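Local structure of ribosomal-protein-S5-alanine N-acetyltransferase (Vibrio fischeri, 3IGR) at residues V84-I89 and V119-M124; G97-S102 and H131-A136; E156-K161 and W169-L174. The protein probably transfers the acetyl group of acetyl-CoA to the N-terminal alanine of ribosomal protein uS5. All coordinates share one frame; numbering follows the deposited sequence.

Contact 1: V84-I89 and V119-M124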
# COMPACT_ATOMS: atom_id res chain seq x y z
N VAL A 84 0.07 -11.30 -15.58
CA VAL A 84 1.34 -11.00 -14.91
C VAL A 84 2.24 -12.13 -15.32
O VAL A 84 1.96 -13.29 -15.00
CB VAL A 84 1.22 -10.92 -13.35
CG1 VAL A 84 2.54 -10.50 -12.72
CG2 VAL A 84 0.13 -9.91 -12.92
N SER A 85 3.29 -11.81 -16.06
CA SER A 85 4.13 -12.85 -16.67
C SER A 85 5.54 -12.78 -16.12
O SER A 85 6.19 -11.74 -16.23
CB SER A 85 4.16 -12.68 -18.18
OG SER A 85 5.12 -13.56 -18.75
N TYR A 86 6.01 -13.87 -15.53
CA TYR A 86 7.40 -13.98 -15.06
C TYR A 86 8.15 -14.84 -16.07
O TYR A 86 7.80 -16.00 -16.29
CB TYR A 86 7.47 -14.59 -13.65
CG TYR A 86 6.77 -13.72 -12.64
CD1 TYR A 86 7.44 -12.69 -12.00
CD2 TYR A 86 5.40 -13.89 -12.38
CE1 TYR A 86 6.79 -11.87 -11.08
CE2 TYR A 86 4.74 -13.07 -11.47
CZ TYR A 86 5.44 -12.06 -10.83
OH TYR A 86 4.81 -11.23 -9.96
N SER A 87 9.13 -14.23 -16.72
CA SER A 87 9.87 -14.84 -17.80
C SER A 87 11.36 -14.58 -17.64
O SER A 87 11.77 -13.80 -16.77
CB SER A 87 9.41 -14.25 -19.13
OG SER A 87 9.72 -12.86 -19.15
N ASN A 88 12.16 -15.21 -18.49
CA ASN A 88 13.58 -14.96 -18.48
C ASN A 88 14.11 -15.36 -17.11
O ASN A 88 14.90 -14.65 -16.49
CB ASN A 88 13.78 -13.45 -18.66
CG ASN A 88 14.74 -13.12 -19.73
OD1 ASN A 88 14.34 -12.75 -20.84
ND2 ASN A 88 16.03 -13.24 -19.43
N ILE A 89 13.63 -16.49 -16.60
CA ILE A 89 14.02 -16.93 -15.28
C ILE A 89 15.37 -17.66 -15.33
O ILE A 89 15.56 -18.55 -16.15
CB ILE A 89 12.93 -17.80 -14.65
CG1 ILE A 89 11.70 -16.93 -14.34
CG2 ILE A 89 13.45 -18.51 -13.40
CD1 ILE A 89 10.52 -17.73 -13.79
N VAL A 119 0.93 -10.08 -5.12
CA VAL A 119 0.65 -11.39 -4.57
C VAL A 119 1.50 -12.44 -5.30
O VAL A 119 2.00 -13.37 -4.68
CB VAL A 119 -0.85 -11.69 -4.55
CG1 VAL A 119 -1.39 -12.07 -5.95
CG2 VAL A 119 -1.16 -12.73 -3.51
N THR A 120 1.70 -12.23 -6.59
CA THR A 120 2.56 -13.13 -7.37
C THR A 120 4.07 -12.91 -7.13
O THR A 120 4.81 -13.88 -7.11
CB THR A 120 2.21 -13.09 -8.85
OG1 THR A 120 2.34 -11.75 -9.34
CG2 THR A 120 0.80 -13.58 -9.06
N ILE A 121 4.52 -11.67 -6.95
CA ILE A 121 5.92 -11.43 -6.57
C ILE A 121 6.21 -12.15 -5.25
O ILE A 121 7.25 -12.81 -5.08
CB ILE A 121 6.27 -9.93 -6.38
CG1 ILE A 121 6.73 -9.29 -7.68
CG2 ILE A 121 7.51 -9.74 -5.54
CD1 ILE A 121 5.73 -9.19 -8.72
N ASP A 122 5.28 -12.02 -4.31
CA ASP A 122 5.42 -12.65 -3.02
C ASP A 122 5.59 -14.16 -3.15
O ASP A 122 6.40 -14.79 -2.44
CB ASP A 122 4.16 -12.37 -2.22
CG ASP A 122 4.47 -11.82 -0.89
OD1 ASP A 122 4.43 -10.57 -0.77
OD2 ASP A 122 4.76 -12.62 0.03
N TRP A 123 4.80 -14.75 -4.05
CA TRP A 123 4.91 -16.17 -4.33
C TRP A 123 6.24 -16.53 -5.04
O TRP A 123 6.85 -17.55 -4.74
CB TRP A 123 3.69 -16.64 -5.13
CG TRP A 123 3.66 -18.11 -5.36
CD1 TRP A 123 3.20 -19.08 -4.49
CD2 TRP A 123 4.08 -18.79 -6.54
NE1 TRP A 123 3.32 -20.32 -5.07
CE2 TRP A 123 3.86 -20.17 -6.33
CE3 TRP A 123 4.61 -18.37 -7.77
CZ2 TRP A 123 4.16 -21.14 -7.29
CZ3 TRP A 123 4.90 -19.34 -8.74
CH2 TRP A 123 4.69 -20.70 -8.48
N MSE A 124 6.70 -15.68 -5.96
CA MSE A 124 7.96 -15.94 -6.66
C MSE A 124 9.15 -15.94 -5.67
O MSE A 124 10.12 -16.70 -5.84
CB MSE A 124 8.18 -14.91 -7.77
CG MSE A 124 7.14 -14.99 -8.90
SE MSE A 124 7.30 -16.69 -9.85
CE MSE A 124 9.07 -16.49 -10.59

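Contact 2: G97-S102 and H131-A136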
# COMPACT_ATOMS: atom_id res chain seq x y z
N GLY A 97 14.34 -13.09 -12.42
CA GLY A 97 13.41 -13.13 -13.53
C GLY A 97 12.81 -11.78 -13.82
O GLY A 97 12.95 -10.83 -13.03
N HIS A 98 12.15 -11.70 -14.96
CA HIS A 98 11.51 -10.49 -15.44
C HIS A 98 10.01 -10.61 -15.24
O HIS A 98 9.41 -11.65 -15.52
CB HIS A 98 11.83 -10.29 -16.92
CG HIS A 98 11.20 -9.08 -17.51
ND1 HIS A 98 11.81 -7.84 -17.51
CD2 HIS A 98 10.00 -8.90 -18.12
CE1 HIS A 98 11.03 -6.96 -18.11
NE2 HIS A 98 9.92 -7.58 -18.49
N VAL A 99 9.40 -9.53 -14.76
CA VAL A 99 7.95 -9.43 -14.67
C VAL A 99 7.45 -8.43 -15.71
O VAL A 99 8.00 -7.32 -15.86
CB VAL A 99 7.45 -9.06 -13.23
CG1 VAL A 99 7.97 -7.69 -12.76
CG2 VAL A 99 5.90 -9.14 -13.16
N GLY A 100 6.41 -8.83 -16.42
CA GLY A 100 5.67 -7.94 -17.34
C GLY A 100 4.19 -8.13 -17.05
O GLY A 100 3.76 -9.24 -16.75
N TYR A 101 3.40 -7.07 -17.15
CA TYR A 101 1.98 -7.17 -16.78
C TYR A 101 1.13 -6.26 -17.65
O TYR A 101 1.63 -5.30 -18.24
CB TYR A 101 1.73 -6.83 -15.30
CG TYR A 101 2.49 -5.61 -14.84
CD1 TYR A 101 3.71 -5.76 -14.19
CD2 TYR A 101 2.02 -4.31 -15.09
CE1 TYR A 101 4.45 -4.67 -13.80
CE2 TYR A 101 2.73 -3.21 -14.70
CZ TYR A 101 3.95 -3.39 -14.05
OH TYR A 101 4.71 -2.33 -13.65
N SER A 102 -0.17 -6.55 -17.70
CA SER A 102 -1.11 -5.71 -18.40
C SER A 102 -2.47 -5.84 -17.72
O SER A 102 -2.73 -6.81 -17.00
CB SER A 102 -1.21 -6.11 -19.89
OG SER A 102 -1.77 -7.40 -20.04
N HIS A 131 15.71 -14.55 -6.04
CA HIS A 131 16.44 -13.51 -5.32
C HIS A 131 16.05 -12.10 -5.79
O HIS A 131 16.08 -11.15 -5.00
CB HIS A 131 17.95 -13.70 -5.50
CG HIS A 131 18.79 -12.62 -4.91
ND1 HIS A 131 18.83 -12.36 -3.55
CD2 HIS A 131 19.63 -11.72 -5.48
CE1 HIS A 131 19.66 -11.36 -3.32
NE2 HIS A 131 20.16 -10.96 -4.47
N ARG A 132 15.69 -11.98 -7.07
CA ARG A 132 15.57 -10.68 -7.76
C ARG A 132 14.46 -10.75 -8.80
O ARG A 132 14.40 -11.73 -9.57
CB ARG A 132 16.90 -10.32 -8.44
CG ARG A 132 16.87 -9.14 -9.44
CD ARG A 132 18.15 -9.14 -10.31
NE ARG A 132 18.15 -8.09 -11.33
CZ ARG A 132 18.47 -6.81 -11.08
NH1 ARG A 132 18.81 -6.43 -9.86
NH2 ARG A 132 18.44 -5.92 -12.07
N ILE A 133 13.60 -9.74 -8.84
CA ILE A 133 12.60 -9.60 -9.91
C ILE A 133 12.88 -8.25 -10.55
O ILE A 133 12.97 -7.23 -9.83
CB ILE A 133 11.10 -9.64 -9.40
CG1 ILE A 133 10.75 -10.92 -8.64
CG2 ILE A 133 10.12 -9.47 -10.55
CD1 ILE A 133 10.65 -12.14 -9.49
N MSE A 134 13.03 -8.25 -11.86
CA MSE A 134 13.31 -7.08 -12.66
C MSE A 134 12.06 -6.60 -13.39
O MSE A 134 11.31 -7.37 -13.88
CB MSE A 134 14.39 -7.40 -13.69
CG MSE A 134 15.82 -7.46 -13.17
SE MSE A 134 17.21 -8.26 -14.34
CE MSE A 134 16.23 -9.64 -15.16
N ALA A 135 11.88 -5.30 -13.47
CA ALA A 135 10.81 -4.67 -14.23
C ALA A 135 11.39 -3.43 -14.89
O ALA A 135 12.28 -2.79 -14.31
CB ALA A 135 9.64 -4.29 -13.33
N ALA A 136 10.90 -3.13 -16.09
CA ALA A 136 11.35 -1.98 -16.87
C ALA A 136 10.12 -1.30 -17.47
O ALA A 136 9.21 -1.97 -17.94
CB ALA A 136 12.28 -2.44 -17.97
O HOH W 1 8.57 -4.81 -16.82

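Contact 3: E156-K161 and W169-L174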
# COMPACT_ATOMS: atom_id res chain seq x y z
N GLU A 156 17.11 1.20 -10.63
CA GLU A 156 18.53 0.86 -10.76
C GLU A 156 19.25 1.71 -11.80
O GLU A 156 20.48 1.78 -11.79
CB GLU A 156 18.68 -0.61 -11.15
CG GLU A 156 18.21 -1.52 -10.05
CD GLU A 156 18.57 -2.95 -10.28
OE1 GLU A 156 18.71 -3.38 -11.45
OE2 GLU A 156 18.68 -3.66 -9.28
N GLY A 157 18.48 2.31 -12.71
CA GLY A 157 19.03 3.12 -13.79
C GLY A 157 18.07 3.32 -14.95
O GLY A 157 16.86 3.17 -14.82
N GLU A 158 18.64 3.68 -16.08
CA GLU A 158 17.85 3.93 -17.27
C GLU A 158 18.59 3.42 -18.49
O GLU A 158 19.80 3.69 -18.68
CB GLU A 158 17.55 5.42 -17.45
CG GLU A 158 16.60 5.64 -18.63
CD GLU A 158 16.09 7.06 -18.77
OE1 GLU A 158 15.44 7.35 -19.79
OE2 GLU A 158 16.34 7.88 -17.87
N ALA A 159 17.87 2.66 -19.30
CA ALA A 159 18.40 2.16 -20.55
C ALA A 159 17.80 2.95 -21.71
O ALA A 159 16.61 2.84 -22.02
CB ALA A 159 18.10 0.67 -20.68
N LYS A 160 18.63 3.80 -22.32
CA LYS A 160 18.16 4.57 -23.47
C LYS A 160 17.82 3.63 -24.64
O LYS A 160 18.51 2.61 -24.84
CB LYS A 160 19.21 5.59 -23.90
CG LYS A 160 19.49 6.66 -22.83
CD LYS A 160 18.50 7.81 -22.93
CE LYS A 160 18.61 8.75 -21.73
NZ LYS A 160 19.88 9.53 -21.76
N LYS A 161 16.78 3.98 -25.40
CA LYS A 161 16.48 3.32 -26.68
C LYS A 161 16.51 1.79 -26.49
O LYS A 161 17.25 1.06 -27.15
CB LYS A 161 17.46 3.80 -27.75
CG LYS A 161 17.38 5.34 -27.97
CD LYS A 161 18.42 5.80 -28.96
CE LYS A 161 18.40 7.31 -29.13
NZ LYS A 161 19.82 7.80 -29.18
N TRP A 169 12.57 3.33 -30.94
CA TRP A 169 13.24 2.85 -29.74
C TRP A 169 12.79 3.68 -28.53
O TRP A 169 12.79 4.92 -28.59
CB TRP A 169 14.75 2.94 -29.89
CG TRP A 169 15.28 1.98 -30.89
CD1 TRP A 169 15.73 2.26 -32.18
CD2 TRP A 169 15.41 0.57 -30.72
NE1 TRP A 169 16.13 1.09 -32.79
CE2 TRP A 169 15.96 0.04 -31.91
CE3 TRP A 169 15.13 -0.31 -29.66
CZ2 TRP A 169 16.22 -1.33 -32.07
CZ3 TRP A 169 15.39 -1.67 -29.81
CH2 TRP A 169 15.92 -2.17 -31.02
N GLU A 170 12.39 3.01 -27.45
CA GLU A 170 11.87 3.73 -26.29
C GLU A 170 12.79 3.56 -25.08
O GLU A 170 13.20 2.44 -24.77
CB GLU A 170 10.44 3.26 -25.96
CG GLU A 170 9.40 3.66 -27.03
CD GLU A 170 8.94 5.10 -26.89
OE1 GLU A 170 9.34 5.77 -25.93
OE2 GLU A 170 8.15 5.56 -27.75
N ASP A 171 13.19 4.67 -24.48
CA ASP A 171 13.90 4.67 -23.21
C ASP A 171 13.07 3.89 -22.16
O ASP A 171 11.84 3.91 -22.20
CB ASP A 171 14.13 6.13 -22.73
CG ASP A 171 15.05 6.95 -23.65
OD1 ASP A 171 15.63 6.42 -24.62
OD2 ASP A 171 15.23 8.16 -23.39
N HIS A 172 13.75 3.18 -21.25
CA HIS A 172 13.07 2.50 -20.15
C HIS A 172 13.82 2.70 -18.85
O HIS A 172 15.06 2.64 -18.84
CB HIS A 172 13.00 1.00 -20.38
CG HIS A 172 11.96 0.58 -21.36
ND1 HIS A 172 10.95 -0.30 -21.05
CD2 HIS A 172 11.79 0.91 -22.66
CE1 HIS A 172 10.20 -0.50 -22.12
NE2 HIS A 172 10.69 0.21 -23.11
N ILE A 173 13.06 2.89 -17.78
CA ILE A 173 13.61 2.89 -16.43
C ILE A 173 13.83 1.45 -16.00
O ILE A 173 12.95 0.62 -16.19
CB ILE A 173 12.66 3.60 -15.42
CG1 ILE A 173 12.32 5.02 -15.89
CG2 ILE A 173 13.26 3.61 -14.03
CD1 ILE A 173 13.51 5.96 -16.03
N LEU A 174 14.99 1.14 -15.46
CA LEU A 174 15.24 -0.21 -14.96
C LEU A 174 15.00 -0.22 -13.46
O LEU A 174 15.51 0.64 -12.73
CB LEU A 174 16.67 -0.68 -15.27
CG LEU A 174 17.18 -0.44 -16.71
CD1 LEU A 174 18.67 -0.63 -16.81
CD2 LEU A 174 16.44 -1.33 -17.68

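Contact 1: V84-I89 and V119-M124
Tyr86 on strand 79-90 meets Thr120, Ile121 and Met124 of helix 112-126 in a buried helix-on-sheet contact near the centre of the chain. The strand and helix segments run nearly parallel, with axes 10.2 Å apart at an angle of 26°. Met124, present as selenomethionine, covers one face of the tyrosine ring. Its CG sits 3.7 Å from the centroid of the Tyr86 ring, almost on the ring normal, which makes a CH-pi contact. Its SE lies over the same ring at 4.4 Å from the Tyr86 centroid, a Met-aromatic contact. The chain of Met124 then bends again (chi3 -64°), which carries CE past the ring toward Tyr86 CB. There it meets Ile89 tip to tip, with Met124 CE 3.7 Å from Ile89 CD1. Ile121 CD1 lies at the hydroxyl edge of the ring, too close to Tyr86 OH in the model, so its exact position is doubtful. Tyr86 OH appears to donate to Thr120 OG1, but the hydroxyl is crowded in the model and the bond is doubtful. Thr120 OG1 also bonds back to the carbonyls of its own helix at Ala116 and Val117. Val84 adds CG1 beside Thr120 OG1. Phe68 and Phe70 of strand 68-74 extend the apolar layer. Such packing of a helix on the central mixed sheet is characteristic of the alpha/beta GNAT acetyltransferase fold.

Contact 2: G97-S102 and H131-A136
Arg132 opens the pairing of two parallel strands: its O accepts Gly97 N at 3.2 Å, a rather bent bond. The guanidinium of Arg132 takes no part in the pairing and, in the conformer described, forms a salt bridge with Glu156. Ile133 stands across from Gly97, which has no side chain to meet it. The CA of Ile133 makes a CA-H...O contact with Gly97 O. Ile133 CG2 turns instead to Val99, crossing it at about a right angle with 3.6 Å to Val99 CG1. That methyl is in reach because it sits between the backbone N and the carbonyl carbon of Val99 (chi1 62°). On the same side of the sheet, Met124 and Phe125 of helix 112-126 cover Ile133. Met134 bonds to strand 96-103 through both its N and its O, flanking His98. Its N donates to Gly97 O at 2.8 Å, and its O accepts Val99 N at 3.0 Å; both bonds are nearly straight. Met134 pairs with His98, and their side chains share the sheet face away from Ile133. Ala135 is buried, with CB 3.8 Å from Val99 CG1 and Leu148 of helix 142-150 beside it. At Ala136 direct bonding has given way to water. One water accepts from Ala136 N at 3.0 Å and donates to Val99 O at 2.7 Å. The strand segments diverge at 44°. Helix 112-126 connects the two strands in a beta-alpha-beta crossover, and their splaying is consistent with the V-shaped opening between parallel strands where GNAT enzymes bind acetyl-CoA.

Contact 3: E156-K161 and W169-L174
Asp171 reaches across to the chain at Lys160 and Lys161. Its OD1 accepts the backbone N of Lys161 at 2.8 Å, on the anti side of the carboxylate and 21° out of its plane. The other oxygen, Asp171 OD2, lies 3.3 Å from Lys160 CD, so it meets the aliphatic part of that lysine. The ammonium group is farther off and forms no salt bridge with it. Glu158 approaches the same carboxylate: its OE1 is 3.7 Å from Asp171 OD2, with the two carboxylate planes 71° apart. Such closeness of like charges may raise the pKa of one acid, though the nearby lysine charges would partly offset this. CG of Glu158 is anti to the backbone N (chi1 -174°), near His172 O; the chain beyond is extended, and the carboxylate ends beside Ile173 CD1. At the corner, CB of Lys161 packs 3.6 Å from CB of Trp169.

The backbones beneath form an antiparallel pair of strands, the C-terminal part of the GNAT sheet. Ala159 and His172 are a hydrogen-bonded pair, linked by two bonds. Glu158 and Ile173 form the neighbouring non-hydrogen-bonded pair. Farther along, Glu156 and Gly157 both face Leu174, a classic beta bulge. Leu174 O accepts Glu156 N at 2.7 Å and, weakly, Gly157 N. Leu174 N returns a bond to Gly157 O at 2.8 Å. Gly157 has a positive phi here, a conformation that glycine adopts readily. On the face it shares with Ala159, Leu174 sets CD2 4.0 Å from Ala159 CB.

Farther out, Glu156 OE2 bonds to Ser176, and Glu170 forms a salt bridge with Arg140. Tyr164 meets the Trp169 ring edge-to-face.

All three contacts involve one mixed sheet. Contacts 1 and 2 interlock along the chain: their segments alternate, and their centres are 7 Å apart. Strands 79-90 and 96-103 are antiparallel neighbours, so Val99 packs against both Val84 and Tyr86. Helix 112-126, used in contact 1, links the two strands of contact 2. Contact 3 comes later in sequence, with its centre 14 Å from that of contact 2 and 21 Å from that of contact 1. It joins contact 2 where strand 168-178 pairs with strand 132-137, and, in the conformer described, by the Arg132-Glu156 salt bridge. One sheet thus joins the buried helix, the strands of the probable cofactor cleft and the surface pair.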